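Local coordinates for protein putative enoyl-CoA hydratase/isomerase (Bordetella parapertussis, PDB 3ISA) that belongs to the crotonase family and probably acts on acyl-CoA thioesters as an enoyl-CoA hydratase or isomerase, at residues T74-E77 and G78-L81; D214-D217 and D218-A222. All coordinates share one frame; numbering follows the deposited sequence.

Contact 1. Residues T74-E77 and G78-L81; sequences TQSE and GDLL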
loop_
_atom_site.group_PDB
_atom_site.type_symbol
_atom_site.label_atom_id
_atom_site.label_comp_id
_atom_site.label_asym_id
_atom_site.label_seq_id
_atom_site.Cartn_x
_atom_site.Cartn_y
_atom_site.Cartn_z
ATOM N N THR D 74 29.876 -8.046 -28.585
ATOM C CA THR D 74 30.777 -8.997 -27.944
ATOM C C THR D 74 30.460 -9.212 -26.461
ATOM O O THR D 74 31.168 -9.950 -25.767
ATOM C CB THR D 74 32.262 -8.580 -28.119
ATOM O OG1 THR D 74 32.465 -7.277 -27.572
ATOM C CG2 THR D 74 32.644 -8.576 -29.590
ATOM N N GLN D 75 29.393 -8.580 -25.976
ATOM C CA GLN D 75 28.954 -8.831 -24.602
ATOM C C GLN D 75 27.736 -9.733 -24.624
ATOM O O GLN D 75 26.952 -9.697 -25.570
ATOM C CB GLN D 75 28.680 -7.524 -23.869
ATOM C CG GLN D 75 29.953 -6.693 -23.665
ATOM C CD GLN D 75 29.750 -5.511 -22.754
ATOM O OE1 GLN D 75 28.737 -5.415 -22.070
ATOM N NE2 GLN D 75 30.726 -4.600 -22.729
ATOM N N SER D 76 27.579 -10.559 -23.596
ATOM C CA SER D 76 26.458 -11.494 -23.570
ATOM C C SER D 76 25.172 -10.793 -23.156
ATOM O O SER D 76 25.216 -9.659 -22.672
ATOM C CB SER D 76 26.753 -12.647 -22.608
ATOM O OG SER D 76 26.803 -12.160 -21.269
ATOM N N GLU D 77 24.038 -11.479 -23.331
ATOM C CA GLU D 77 22.741 -10.990 -22.857
ATOM C C GLU D 77 22.809 -10.673 -21.368
ATOM O O GLU D 77 22.270 -9.660 -20.923
ATOM C CB GLU D 77 21.629 -12.026 -23.098
ATOM C CG GLU D 77 21.392 -12.443 -24.549
ATOM C CD GLU D 77 20.611 -11.428 -25.379
ATOM O OE1 GLU D 77 20.112 -11.813 -26.456
ATOM O OE2 GLU D 77 20.490 -10.253 -24.978
ATOM N N GLY D 78 23.484 -11.551 -20.623
ATOM C CA GLY D 78 23.698 -11.411 -19.179
ATOM C C GLY D 78 24.516 -10.174 -18.828
ATOM O O GLY D 78 24.153 -9.407 -17.921
ATOM N N ASP D 79 25.624 -9.994 -19.539
ATOM C CA ASP D 79 26.493 -8.830 -19.376
ATOM C C ASP D 79 25.694 -7.538 -19.501
ATOM O O ASP D 79 25.884 -6.624 -18.705
ATOM C CB ASP D 79 27.574 -8.809 -20.460
ATOM C CG ASP D 79 28.615 -9.899 -20.303
ATOM O OD1 ASP D 79 28.818 -10.424 -19.180
ATOM O OD2 ASP D 79 29.240 -10.216 -21.341
ATOM N N LEU D 80 24.825 -7.472 -20.517
ATOM C CA LEU D 80 24.039 -6.267 -20.801
ATOM C C LEU D 80 22.989 -6.024 -19.715
ATOM O O LEU D 80 22.780 -4.877 -19.287
ATOM C CB LEU D 80 23.373 -6.368 -22.176
ATOM C CG LEU D 80 24.359 -6.496 -23.346
ATOM C CD1 LEU D 80 23.580 -6.742 -24.634
ATOM C CD2 LEU D 80 25.287 -5.281 -23.462
ATOM N N LEU D 81 22.346 -7.102 -19.275
ATOM C CA LEU D 81 21.394 -7.042 -18.156
ATOM C C LEU D 81 22.048 -6.495 -16.886
ATOM O O LEU D 81 21.504 -5.592 -16.260
ATOM C CB LEU D 81 20.758 -8.412 -17.869
ATOM C CG LEU D 81 19.889 -8.436 -16.591
ATOM C CD1 LEU D 81 18.645 -7.517 -16.694
ATOM C CD2 LEU D 81 19.486 -9.850 -16.151
#

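Contact 2. Residues D214-D217 and D218-A222; sequences DDHD and DADLA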
loop_
_atom_site.group_PDB
_atom_site.type_symbol
_atom_site.label_atom_id
_atom_site.label_comp_id
_atom_site.label_asym_id
_atom_site.label_seq_id
_atom_site.Cartn_x
_atom_site.Cartn_y
_atom_site.Cartn_z
ATOM N N ASP D 214 8.489 10.062 -3.479
ATOM C CA ASP D 214 7.602 8.945 -3.838
ATOM C C ASP D 214 8.500 7.726 -4.100
ATOM O O ASP D 214 9.096 7.611 -5.176
ATOM C CB ASP D 214 6.796 9.296 -5.107
ATOM C CG ASP D 214 5.678 8.298 -5.403
ATOM O OD1 ASP D 214 5.522 7.315 -4.645
ATOM O OD2 ASP D 214 4.945 8.512 -6.399
ATOM N N ASP D 215 8.602 6.827 -3.130
ATOM C CA ASP D 215 9.478 5.677 -3.273
ATOM C C ASP D 215 8.749 4.518 -3.978
ATOM O O ASP D 215 7.888 3.868 -3.389
ATOM C CB ASP D 215 10.019 5.266 -1.895
ATOM C CG ASP D 215 10.827 3.977 -1.920
ATOM O OD1 ASP D 215 11.212 3.504 -3.010
ATOM O OD2 ASP D 215 11.081 3.427 -0.825
ATOM N N HIS D 216 9.099 4.281 -5.240
ATOM C CA HIS D 216 8.692 3.051 -5.947
ATOM C C HIS D 216 9.922 2.317 -6.505
ATOM O O HIS D 216 9.893 1.806 -7.632
ATOM C CB HIS D 216 7.635 3.341 -7.033
ATOM C CG HIS D 216 7.828 4.656 -7.718
ATOM N ND1 HIS D 216 8.841 4.878 -8.624
ATOM C CD2 HIS D 216 7.164 5.829 -7.601
ATOM C CE1 HIS D 216 8.796 6.133 -9.034
ATOM N NE2 HIS D 216 7.783 6.729 -8.435
ATOM N N ASP D 217 10.984 2.255 -5.691
ATOM C CA ASP D 217 12.274 1.662 -6.082
ATOM C C ASP D 217 12.147 0.183 -6.511
ATOM O O ASP D 217 12.688 -0.216 -7.538
ATOM C CB ASP D 217 13.325 1.808 -4.957
ATOM C CG ASP D 217 13.876 3.239 -4.826
ATOM O OD1 ASP D 217 13.678 4.069 -5.734
ATOM O OD2 ASP D 217 14.548 3.529 -3.810
ATOM N N ASP D 218 11.428 -0.614 -5.719
ATOM C CA ASP D 218 11.285 -2.037 -6.036
ATOM C C ASP D 218 10.512 -2.263 -7.324
ATOM O O ASP D 218 10.949 -3.032 -8.173
ATOM C CB ASP D 218 10.645 -2.791 -4.878
ATOM C CG ASP D 218 11.618 -3.041 -3.737
ATOM O OD1 ASP D 218 12.786 -2.625 -3.836
ATOM O OD2 ASP D 218 11.208 -3.655 -2.734
ATOM N N ALA D 219 9.401 -1.553 -7.487
ATOM C CA ALA D 219 8.651 -1.591 -8.742
ATOM C C ALA D 219 9.517 -1.185 -9.934
ATOM O O ALA D 219 9.465 -1.841 -10.978
ATOM C CB ALA D 219 7.395 -0.718 -8.647
ATOM N N ASP D 220 10.295 -0.106 -9.776
ATOM C CA ASP D 220 11.213 0.358 -10.824
ATOM C C ASP D 220 12.306 -0.657 -11.217
ATOM O O ASP D 220 12.540 -0.911 -12.407
ATOM C CB ASP D 220 11.836 1.683 -10.407
ATOM C CG ASP D 220 10.830 2.812 -10.446
ATOM O OD1 ASP D 220 9.711 2.586 -10.966
ATOM O OD2 ASP D 220 11.146 3.909 -9.956
ATOM N N LEU D 221 12.959 -1.236 -10.217
ATOM C CA LEU D 221 13.985 -2.227 -10.480
ATOM C C LEU D 221 13.389 -3.507 -11.089
ATOM O O LEU D 221 13.970 -4.061 -12.033
ATOM C CB LEU D 221 14.836 -2.521 -9.231
ATOM C CG LEU D 221 16.034 -3.435 -9.543
ATOM C CD1 LEU D 221 16.975 -2.874 -10.630
ATOM C CD2 LEU D 221 16.822 -3.741 -8.290
ATOM N N ALA D 222 12.233 -3.961 -10.575
ATOM C CA ALA D 222 11.554 -5.122 -11.165
ATOM C C ALA D 222 11.220 -4.901 -12.644
ATOM O O ALA D 222 11.545 -5.752 -13.477
ATOM C CB ALA D 222 10.297 -5.491 -10.387
HETATM O O HOH W 1 10.337 0.304 -3.041
HETATM O O HOH W 2 12.787 4.988 -8.149
#

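Contact 1. Residues T74-E77 and G78-L81
The carboxylate of Asp79 has Ser76 above its plane: the backbone N of Ser76 meets Asp79 OD2 at 2.8 Å, 41° out of that plane, while Ser76 OG lies 3.1 Å from Asp79 CG. The Gln75 amide is turned 83° from the carboxylate, almost perpendicular, with OE1 near Asp79 CB and 3.7 Å from Leu80 CD2. Together Ser76 and Asp79 form a capping box at the start of helix 77-95. The return bond runs from Asp79 N to Ser76 OG, 3.0 Å and nearly straight, and rests on a serine torsion that sets OG between its own N and carbonyl carbon (chi1 67°). The side chain of each residue thus accepts from the backbone N of the other, which occupies two N-H groups at the helix end. Both side chains also cross the subunit interface: Ser76 OG and Asp79 OD1 hydrogen-bond to Asp79 OD1 and Ser76 OG of the second subunit, a reciprocal pairing that joins two helix starts. Within the chain, Gln75 OE1 is held by Arg83. Regular helical bonding begins with Leu80 N, 3.1 Å from Ser76 O, and Leu80 CG packs 3.3 Å from the same oxygen.

Contact 2. Residues D214-D217 and D218-A222
His216 swings its ring to between its own backbone N and carbonyl carbon (chi1 35°), and Asp220 directs CG back beside its N, which brings His216 ND1 within 2.8 Å of Asp220 OD2. This His-carboxylate hydrogen bond spans the first turn of helix 217-229, with His216 at the N-cap position. OD2 lies at the ring edge, in the imidazole plane, but the N-H reaches it from above the carboxylate, whose plane is inclined 68° to the ring. The bond is somewhat bent, at 145°. His216 NE2 is paired with Asp149, so both ring nitrogens are occupied and the rotation of the ring is fixed. Asp220 OD1 forms a salt bridge to Arg145, a positive charge that would be expected to stabilise the carboxylate. On the backbone, Asp220 N donates to His216 O at 2.9 Å, a second link between the same residues. Just before the helix, Asp215 OD1 accepts from Asp217 N at 3.0 Å, an Asx turn. Asp218 OD1 forms a salt bridge with Arg226 of the second subunit. A water molecule donates to Asp217 OD1, which also pairs with Arg213 in a salt bridge, and to Asp220 OD2, each at 2.7 Å.

Contact 1 precedes contact 2 along the chain. Each marks the beginning of a helix, 77-95 and 217-229 respectively, and their centres lie 23 Å apart, with nearest atoms about 7 Å apart and no touch between them. Helix 77-95 nevertheless connects the two sites: it starts in contact 1, and farther along Glu88 and Gln92 pack on Asp220 and Leu221 of contact 2. Helix 233-241 lies against contact 1 through Phe233 and Lys234, whereas helix 144-151 borders contact 2. Both belong to the crotonase-like domain and touch the second subunit, consistent with both helix starts taking part in subunit association in the six-chain assembly.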